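Local coordinates for C24 protein (Bizionia argentinensis JUB59, PDB 6OV6) that probably serves as the receptor-binding tip of a temperate phage's long tail fiber, a three-chain assembly that binds manganese, at residues 82-87 against 95-100; 48-53 against 68-73; 147-152 against 272-277. One frame throughout, in Å; residues are numbered along the deposited sequence.

Contact 1 of 3, residues 82-87 against 95-100; sequences TSKEFE and HFERYV
Thr-82 and Lys-84 carry this contact from the loop side, facing His-95, just before strand 96-102, and Glu-97 within it. The amide N of Thr-82 donates to His-95 O over 2.8 Å, nearly along the C=O axis, with 164° at the hydrogen. Thr-82 OG1 sits in the crowded position between backbone N and carbonyl carbon (chi1 48°), which swings it onto the same oxygen at 3.1 Å, from above the carbonyl plane and not on a lone pair. The same torsion lays CG2 beside the backbone N; the Thr-82 and Glu-97 side chains cross obliquely, CG2 of Thr-82 lying 3.4 Å from OE1 of Glu-97.

Glu-97 also takes the crowded first torsion (chi1 56°), then runs extended, so its carboxylate projects to the loop. Lys-84, bent at chi2 and chi4, comes to meet it tip to tip: NZ lies 3.4 Å from OE2 in a salt bridge. The ammonium has a stronger partner in the carbonyl of Ser-81, and it approaches the Tyr-99 ring obliquely, 4.5 Å from CE2.

Backbone pairing of Glu-97 with Thr-80 places the contact at the loop end of the beta hairpin of strands 74-81 and 96-102. With four of the six touching residues exposed, the long ion pair is probably screened by solvent; the straight bond from Thr-82 N is the firmer constraint, with OG1 a secondary grip on His-95 O.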
loop_
_atom_site.group_PDB
_atom_site.type_symbol
_atom_site.label_atom_id
_atom_site.label_comp_id
_atom_site.label_asym_id
_atom_site.label_seq_id
_atom_site.Cartn_x
_atom_site.Cartn_y
_atom_site.Cartn_z
ATOM N N THR A 82 -24.053 44.125 -41.232
ATOM C CA THR A 82 -25.246 43.704 -40.483
ATOM C C THR A 82 -26.387 43.350 -41.449
ATOM O O THR A 82 -27.242 42.528 -41.107
ATOM C CB THR A 82 -25.639 44.720 -39.393
ATOM O OG1 THR A 82 -25.650 46.041 -39.941
ATOM C CG2 THR A 82 -24.707 44.661 -38.182
ATOM N N SER A 83 -26.370 43.953 -42.666
ATOM C CA SER A 83 -27.298 43.660 -43.759
ATOM C C SER A 83 -26.732 42.391 -44.425
ATOM O O SER A 83 -25.660 42.431 -45.052
ATOM C CB SER A 83 -27.356 44.827 -44.745
ATOM O OG SER A 83 -28.279 44.583 -45.794
ATOM N N LYS A 84 -27.409 41.249 -44.201
ATOM C CA LYS A 84 -26.968 39.936 -44.688
ATOM C C LYS A 84 -27.414 39.588 -46.131
ATOM O O LYS A 84 -27.272 38.442 -46.571
ATOM C CB LYS A 84 -27.303 38.828 -43.663
ATOM C CG LYS A 84 -26.676 39.024 -42.268
ATOM C CD LYS A 84 -25.162 38.752 -42.242
ATOM C CE LYS A 84 -24.525 39.009 -40.897
ATOM N NZ LYS A 84 -23.238 39.747 -41.026
ATOM N N GLU A 85 -27.911 40.606 -46.870
ATOM C CA GLU A 85 -28.369 40.535 -48.264
ATOM C C GLU A 85 -27.908 41.791 -49.011
ATOM O O GLU A 85 -27.814 42.865 -48.400
ATOM C CB GLU A 85 -29.890 40.435 -48.315
ATOM N N PHE A 86 -27.631 41.660 -50.330
ATOM C CA PHE A 86 -27.199 42.778 -51.179
ATOM C C PHE A 86 -28.071 42.901 -52.440
ATOM O O PHE A 86 -27.658 42.526 -53.541
ATOM C CB PHE A 86 -25.699 42.687 -51.507
ATOM C CG PHE A 86 -25.118 43.943 -52.118
ATOM C CD1 PHE A 86 -24.776 45.030 -51.321
ATOM C CD2 PHE A 86 -24.854 44.017 -53.479
ATOM C CE1 PHE A 86 -24.209 46.180 -51.881
ATOM C CE2 PHE A 86 -24.293 45.168 -54.040
ATOM C CZ PHE A 86 -23.970 46.239 -53.237
ATOM N N GLU A 87 -29.293 43.425 -52.257
ATOM C CA GLU A 87 -30.266 43.600 -53.336
ATOM C C GLU A 87 -30.038 44.903 -54.111
ATOM O O GLU A 87 -29.504 45.869 -53.552
ATOM C CB GLU A 87 -31.711 43.485 -52.801
ATOM C CG GLU A 87 -32.063 42.115 -52.225
ATOM C CD GLU A 87 -31.904 40.924 -53.157
ATOM O OE1 GLU A 87 -32.413 40.989 -54.299
ATOM O OE2 GLU A 87 -31.274 39.923 -52.741
ATOM N N HIS A 95 -22.982 49.099 -41.638
ATOM C CA HIS A 95 -22.618 48.863 -40.242
ATOM C C HIS A 95 -22.110 47.429 -40.143
ATOM O O HIS A 95 -22.710 46.521 -40.715
ATOM C CB HIS A 95 -23.818 49.103 -39.317
ATOM C CG HIS A 95 -24.366 50.497 -39.433
ATOM N ND1 HIS A 95 -23.712 51.582 -38.860
ATOM C CD2 HIS A 95 -25.468 50.942 -40.085
ATOM C CE1 HIS A 95 -24.444 52.643 -39.165
ATOM N NE2 HIS A 95 -25.506 52.310 -39.909
ATOM N N PHE A 96 -20.983 47.236 -39.462
ATOM C CA PHE A 96 -20.373 45.911 -39.359
ATOM C C PHE A 96 -20.546 45.256 -37.999
ATOM O O PHE A 96 -20.654 45.940 -36.980
ATOM C CB PHE A 96 -18.876 45.991 -39.702
ATOM C CG PHE A 96 -18.545 46.460 -41.095
ATOM C CD1 PHE A 96 -18.694 45.609 -42.187
ATOM C CD2 PHE A 96 -18.085 47.755 -41.319
ATOM C CE1 PHE A 96 -18.421 46.053 -43.487
ATOM C CE2 PHE A 96 -17.778 48.189 -42.615
ATOM C CZ PHE A 96 -17.943 47.331 -43.689
ATOM N N GLU A 97 -20.512 43.922 -37.996
ATOM C CA GLU A 97 -20.553 43.078 -36.795
ATOM C C GLU A 97 -19.338 42.152 -36.846
ATOM O O GLU A 97 -18.892 41.785 -37.940
ATOM C CB GLU A 97 -21.870 42.275 -36.712
ATOM C CG GLU A 97 -22.162 41.414 -37.930
ATOM C CD GLU A 97 -23.479 40.668 -37.883
ATOM O OE1 GLU A 97 -24.533 41.296 -38.137
ATOM O OE2 GLU A 97 -23.449 39.438 -37.660
ATOM N N ARG A 98 -18.774 41.831 -35.680
ATOM C CA ARG A 98 -17.609 40.970 -35.563
ATOM C C ARG A 98 -17.984 39.668 -34.895
ATOM O O ARG A 98 -18.724 39.663 -33.924
ATOM C CB ARG A 98 -16.464 41.690 -34.828
ATOM C CG ARG A 98 -15.796 42.730 -35.729
ATOM C CD ARG A 98 -14.937 43.727 -34.988
ATOM N NE ARG A 98 -13.693 43.114 -34.524
ATOM C CZ ARG A 98 -13.433 42.838 -33.254
ATOM N NH1 ARG A 98 -14.312 43.147 -32.309
ATOM N NH2 ARG A 98 -12.281 42.281 -32.915
ATOM N N TYR A 99 -17.510 38.564 -35.445
ATOM C CA TYR A 99 -17.809 37.224 -34.942
ATOM C C TYR A 99 -16.720 36.313 -35.432
ATOM O O TYR A 99 -15.869 36.724 -36.223
ATOM C CB TYR A 99 -19.215 36.723 -35.438
ATOM C CG TYR A 99 -19.350 36.696 -36.947
ATOM C CD1 TYR A 99 -19.139 35.521 -37.666
ATOM C CD2 TYR A 99 -19.629 37.861 -37.665
ATOM C CE1 TYR A 99 -19.213 35.502 -39.059
ATOM C CE2 TYR A 99 -19.690 37.855 -39.060
ATOM C CZ TYR A 99 -19.499 36.670 -39.751
ATOM O OH TYR A 99 -19.557 36.662 -41.122
ATOM N N VAL A 100 -16.717 35.087 -34.941
ATOM C CA VAL A 100 -15.737 34.085 -35.349
ATOM C C VAL A 100 -16.469 33.009 -36.130
ATOM O O VAL A 100 -17.595 32.656 -35.776
ATOM C CB VAL A 100 -14.975 33.536 -34.113
ATOM C CG1 VAL A 100 -14.058 32.358 -34.458
ATOM C CG2 VAL A 100 -14.164 34.656 -33.474
#

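Contact 2 of 3, residues 48-53 against 68-73; sequences SGSTTT and GGQTQS
The two segments pair antiparallel, Thr-52 with Gly-69 as a hydrogen-bonded pair (N to O 2.9 Å in both directions) and Thr-51 with Gln-70 as a non-hydrogen-bonded one, with Thr-51 also closing a type II' turn that starts at Ser-48. Thr-71 N donates to Ser-50 O at 2.8 Å, with 160° at the hydrogen.

Thr-71 and Thr-52 both set OG1 anti to their own carbonyl carbon, and the side chains cross at about a right angle, bringing the two hydroxyl oxygens to 2.7 Å in a short hydrogen bond. A water donates to Gly-49 O and also bonds Thr-71 OG1 at 2.7 Å, tying the turn to the facing segment. Within the turn itself, Ser-50 OG, in the crowded position (chi1 68°), donates to Gln-70 OE1 over 2.9 Å, in the carbonyl plane and on a lone pair. Gln-70 gets there by bending at chi2 (-63°), which brings its amide back toward the Ser-50 side chain. At Gly-68 a CB would collide with Thr-52 O, so the missing side chain permits the close backbone approach.

This is the open end of the hairpin of strands 51-59 and 62-70. Its side-chain chemistry is almost wholly polar, so closure rests on directional hydrogen bonds rather than apolar packing.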
loop_
_atom_site.group_PDB
_atom_site.type_symbol
_atom_site.label_atom_id
_atom_site.label_comp_id
_atom_site.label_asym_id
_atom_site.label_seq_id
_atom_site.Cartn_x
_atom_site.Cartn_y
_atom_site.Cartn_z
ATOM N N SER A 48 -21.120 17.455 -34.649
ATOM C CA SER A 48 -22.222 16.592 -35.075
ATOM C C SER A 48 -21.915 16.137 -36.500
ATOM O O SER A 48 -22.305 16.799 -37.467
ATOM C CB SER A 48 -23.553 17.335 -34.989
ATOM O OG SER A 48 -24.597 16.425 -34.684
ATOM N N GLY A 49 -21.149 15.048 -36.601
ATOM C CA GLY A 49 -20.702 14.494 -37.872
ATOM C C GLY A 49 -19.652 15.374 -38.520
ATOM O O GLY A 49 -18.551 15.524 -37.984
ATOM N N SER A 50 -20.013 15.993 -39.660
ATOM C CA SER A 50 -19.177 16.909 -40.438
ATOM C C SER A 50 -19.426 18.397 -40.038
ATOM O O SER A 50 -18.741 19.287 -40.536
ATOM C CB SER A 50 -19.447 16.706 -41.932
ATOM O OG SER A 50 -20.756 17.144 -42.268
ATOM N N THR A 51 -20.416 18.623 -39.142
ATOM C CA THR A 51 -20.906 19.901 -38.622
ATOM C C THR A 51 -20.387 20.250 -37.187
ATOM O O THR A 51 -20.079 19.365 -36.372
ATOM C CB THR A 51 -22.453 19.854 -38.720
ATOM O OG1 THR A 51 -22.817 19.897 -40.099
ATOM C CG2 THR A 51 -23.178 20.972 -37.969
ATOM N N THR A 52 -20.272 21.564 -36.917
ATOM C CA THR A 52 -19.971 22.153 -35.609
ATOM C C THR A 52 -21.084 23.177 -35.403
ATOM O O THR A 52 -21.337 23.999 -36.294
ATOM C CB THR A 52 -18.581 22.804 -35.548
ATOM O OG1 THR A 52 -17.582 21.840 -35.852
ATOM C CG2 THR A 52 -18.277 23.422 -34.174
ATOM N N THR A 53 -21.769 23.115 -34.253
ATOM C CA THR A 53 -22.839 24.062 -33.937
ATOM C C THR A 53 -22.269 25.450 -33.672
ATOM O O THR A 53 -21.061 25.616 -33.475
ATOM C CB THR A 53 -23.643 23.581 -32.705
ATOM O OG1 THR A 53 -22.770 23.477 -31.571
ATOM C CG2 THR A 53 -24.367 22.242 -32.948
ATOM N N GLY A 68 -21.036 28.424 -36.593
ATOM C CA GLY A 68 -20.632 27.095 -37.025
ATOM C C GLY A 68 -21.011 26.790 -38.459
ATOM O O GLY A 68 -21.349 27.691 -39.234
ATOM N N GLY A 69 -20.954 25.512 -38.790
ATOM C CA GLY A 69 -21.239 24.964 -40.113
ATOM C C GLY A 69 -20.347 23.765 -40.333
ATOM O O GLY A 69 -20.006 23.080 -39.361
ATOM N N GLN A 70 -19.916 23.532 -41.588
ATOM C CA GLN A 70 -19.014 22.424 -41.923
ATOM C C GLN A 70 -17.659 22.627 -41.241
ATOM O O GLN A 70 -17.008 23.648 -41.459
ATOM C CB GLN A 70 -18.830 22.269 -43.458
ATOM C CG GLN A 70 -20.055 21.710 -44.203
ATOM C CD GLN A 70 -20.451 20.300 -43.806
ATOM O OE1 GLN A 70 -19.651 19.352 -43.854
ATOM N NE2 GLN A 70 -21.713 20.138 -43.431
ATOM N N THR A 71 -17.266 21.675 -40.383
ATOM C CA THR A 71 -15.997 21.721 -39.638
ATOM C C THR A 71 -14.829 21.871 -40.579
ATOM O O THR A 71 -14.723 21.125 -41.557
ATOM C CB THR A 71 -15.846 20.481 -38.739
ATOM O OG1 THR A 71 -17.052 20.296 -38.012
ATOM C CG2 THR A 71 -14.657 20.569 -37.778
ATOM N N GLN A 72 -13.977 22.868 -40.293
ATOM C CA GLN A 72 -12.754 23.198 -41.016
ATOM C C GLN A 72 -11.596 23.196 -40.018
ATOM O O GLN A 72 -11.828 23.146 -38.809
ATOM C CB GLN A 72 -12.866 24.570 -41.705
ATOM C CG GLN A 72 -13.725 24.595 -42.964
ATOM C CD GLN A 72 -13.639 25.936 -43.673
ATOM O OE1 GLN A 72 -12.554 26.479 -43.936
ATOM N NE2 GLN A 72 -14.785 26.493 -44.007
ATOM N N SER A 73 -10.358 23.229 -40.517
ATOM C CA SER A 73 -9.180 23.195 -39.661
ATOM C C SER A 73 -8.843 24.547 -39.047
ATOM O O SER A 73 -8.088 24.592 -38.079
ATOM C CB SER A 73 -7.974 22.618 -40.399
ATOM O OG SER A 73 -7.644 23.362 -41.555
HETATM O O HOH W 1 -16.981 17.644 -37.758
#

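Contact 3 of 3, residues 147-152 against 272-277; sequences GWQLCD and YIIYIG
Gly-147 O is gripped by two amides: Ile-276 N at 2.8 Å, nearly along the C=O axis, and Gly-277 N at 3.2 Å, in the carbonyl plane on a lone pair. One carbonyl thus holds the last two residues of the chain against Gly-147. Antiparallel pairing continues through Gln-149 and Ile-274, bonded N to O both ways, and ends with Cys-151 N donating to Tyr-272 O over 2.8 Å.

Trp-148 and Tyr-275 share one face of the sheet. Trp-148 sets CG anti to the carbonyl carbon, so its indole lies across the partner strand; Tyr-275 sets CG anti to the backbone N (chi1 -176°). Tyr-275 CB then stands 3.7 Å over the centroid of the six-membered ring, only 4° off its normal, a CH-pi contact, while the phenol turns its edge to the five-membered ring with planes at 68°, a T-shaped pair. Ile-273 CD1 touches Trp-148 CE3 at 3.6 Å. On the other face Cys-151 SG packs on Ile-274 CB at 3.6 Å, and Gln-149 crosses Ile-276 obliquely, its OE1 3.6 Å from Ile-276 CG1.

Strand 267-275 is central in a three-stranded antiparallel sheet, between 148-150 and 135-137. The second subunit meets the aromatic face: Trp-148 NE1 donates to the backbone O of its Arg-125, and that residue, at the end of helix 120-125 of the second subunit, also forms a salt bridge with the terminal carboxylate of Gly-277.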
loop_
_atom_site.group_PDB
_atom_site.type_symbol
_atom_site.label_atom_id
_atom_site.label_comp_id
_atom_site.label_asym_id
_atom_site.label_seq_id
_atom_site.Cartn_x
_atom_site.Cartn_y
_atom_site.Cartn_z
ATOM N N GLY A 147 -1.989 26.056 2.842
ATOM C CA GLY A 147 -3.290 25.430 3.058
ATOM C C GLY A 147 -3.192 23.927 3.253
ATOM O O GLY A 147 -4.164 23.290 3.648
ATOM N N TRP A 148 -2.023 23.359 2.986
ATOM C CA TRP A 148 -1.778 21.913 3.122
ATOM C C TRP A 148 -0.907 21.619 4.337
ATOM O O TRP A 148 -0.101 22.465 4.731
ATOM C CB TRP A 148 -1.087 21.359 1.857
ATOM C CG TRP A 148 -1.925 21.437 0.614
ATOM C CD1 TRP A 148 -2.131 22.535 -0.175
ATOM C CD2 TRP A 148 -2.606 20.347 -0.028
ATOM N NE1 TRP A 148 -2.935 22.206 -1.245
ATOM C CE2 TRP A 148 -3.243 20.868 -1.177
ATOM C CE3 TRP A 148 -2.733 18.967 0.257
ATOM C CZ2 TRP A 148 -3.996 20.060 -2.045
ATOM C CZ3 TRP A 148 -3.510 18.175 -0.574
ATOM C CH2 TRP A 148 -4.132 18.716 -1.711
ATOM N N GLN A 149 -1.007 20.395 4.873
ATOM C CA GLN A 149 -0.145 19.947 5.964
ATOM C C GLN A 149 0.053 18.442 5.850
ATOM O O GLN A 149 -0.742 17.759 5.207
ATOM C CB GLN A 149 -0.741 20.291 7.350
ATOM C CG GLN A 149 -1.936 19.444 7.768
ATOM C CD GLN A 149 -2.201 19.553 9.246
ATOM O OE1 GLN A 149 -2.817 20.519 9.717
ATOM N NE2 GLN A 149 -1.780 18.541 9.998
ATOM N N LEU A 150 1.059 17.932 6.553
ATOM C CA LEU A 150 1.347 16.507 6.647
ATOM C C LEU A 150 0.202 15.825 7.421
ATOM O O LEU A 150 -0.340 16.409 8.370
ATOM C CB LEU A 150 2.672 16.382 7.417
ATOM C CG LEU A 150 3.534 15.141 7.207
ATOM C CD1 LEU A 150 4.074 15.058 5.756
ATOM C CD2 LEU A 150 4.683 15.130 8.209
ATOM N N CYS A 151 -0.199 14.599 7.009
ATOM C CA CYS A 151 -1.201 13.822 7.750
ATOM C C CYS A 151 -0.430 13.222 8.938
ATOM O O CYS A 151 0.155 12.135 8.829
ATOM C CB CYS A 151 -1.823 12.739 6.876
ATOM S SG CYS A 151 -2.810 13.405 5.501
ATOM N N ASP A 152 -0.343 14.003 10.031
ATOM C CA ASP A 152 0.455 13.658 11.215
ATOM C C ASP A 152 -0.316 13.484 12.534
ATOM O O ASP A 152 0.301 13.274 13.584
ATOM C CB ASP A 152 1.577 14.696 11.388
ATOM C CG ASP A 152 1.104 16.146 11.512
ATOM O OD1 ASP A 152 -0.120 16.367 11.647
ATOM O OD2 ASP A 152 1.947 17.054 11.386
ATOM N N TYR A 272 2.253 11.823 2.882
ATOM C CA TYR A 272 0.796 11.936 2.839
ATOM C C TYR A 272 0.478 13.334 3.371
ATOM O O TYR A 272 0.813 13.662 4.519
ATOM C CB TYR A 272 0.078 10.880 3.670
ATOM C CG TYR A 272 0.090 9.544 2.986
ATOM C CD1 TYR A 272 -0.683 9.319 1.853
ATOM C CD2 TYR A 272 0.916 8.517 3.434
ATOM C CE1 TYR A 272 -0.648 8.101 1.187
ATOM C CE2 TYR A 272 0.962 7.281 2.767
ATOM C CZ TYR A 272 0.200 7.097 1.624
ATOM O OH TYR A 272 0.235 5.936 0.898
ATOM N N ILE A 273 -0.096 14.167 2.518
ATOM C CA ILE A 273 -0.467 15.535 2.903
ATOM C C ILE A 273 -1.968 15.714 2.713
ATOM O O ILE A 273 -2.598 14.940 1.989
ATOM C CB ILE A 273 0.356 16.627 2.172
ATOM C CG1 ILE A 273 0.070 16.660 0.627
ATOM C CG2 ILE A 273 1.866 16.581 2.542
ATOM C CD1 ILE A 273 0.668 17.897 -0.116
ATOM N N ILE A 274 -2.546 16.756 3.321
ATOM C CA ILE A 274 -3.979 16.978 3.181
ATOM C C ILE A 274 -4.294 18.471 3.155
ATOM O O ILE A 274 -3.593 19.256 3.777
ATOM C CB ILE A 274 -4.759 16.227 4.294
ATOM C CG1 ILE A 274 -6.263 16.081 3.983
ATOM C CG2 ILE A 274 -4.467 16.761 5.702
ATOM C CD1 ILE A 274 -6.910 14.943 4.658
ATOM N N TYR A 275 -5.322 18.841 2.422
ATOM C CA TYR A 275 -5.715 20.232 2.360
ATOM C C TYR A 275 -6.623 20.564 3.557
ATOM O O TYR A 275 -7.647 19.933 3.738
ATOM C CB TYR A 275 -6.405 20.543 1.039
ATOM C CG TYR A 275 -6.743 22.012 0.919
ATOM C CD1 TYR A 275 -5.763 22.951 0.618
ATOM C CD2 TYR A 275 -8.033 22.469 1.154
ATOM C CE1 TYR A 275 -6.069 24.309 0.520
ATOM C CE2 TYR A 275 -8.344 23.831 1.082
ATOM C CZ TYR A 275 -7.360 24.742 0.767
ATOM O OH TYR A 275 -7.684 26.074 0.683
ATOM N N ILE A 276 -6.234 21.563 4.341
ATOM C CA ILE A 276 -6.972 22.035 5.516
ATOM C C ILE A 276 -7.744 23.321 5.173
ATOM O O ILE A 276 -8.948 23.385 5.397
ATOM C CB ILE A 276 -6.037 22.188 6.757
ATOM C CG1 ILE A 276 -5.379 20.823 7.156
ATOM C CG2 ILE A 276 -6.767 22.829 7.976
ATOM C CD1 ILE A 276 -6.350 19.655 7.659
ATOM N N GLY A 277 -7.056 24.300 4.613
ATOM C CA GLY A 277 -7.676 25.579 4.244
ATOM C C GLY A 277 -6.680 26.726 4.335
ATOM O O GLY A 277 -5.777 26.671 5.205
ATOM O OXT GLY A 277 -6.833 27.694 3.560
HETATM O O HOH W 2 1.639 11.987 6.700
#

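Contacts 1 and 2 belong to one mixed sheet, in which strands 62-70 and 96-102 run side by side; their centres are 21 Å apart and their nearest atoms about 6 Å, without touching. Contact 3 joins a separate three-stranded sheet, its centre 56 Å from that of contact 1 and 46 Å from that of contact 2. Along the sequence all three follow in series, but contact 3 spans far more chain, closing over 119 intervening residues that include the manganese ligands His-252 and His-254. All three lie away from that metal site. Of the three, contact 3 alone is touched by other subunits, so its residues lie at the interface of the three-chain assembly.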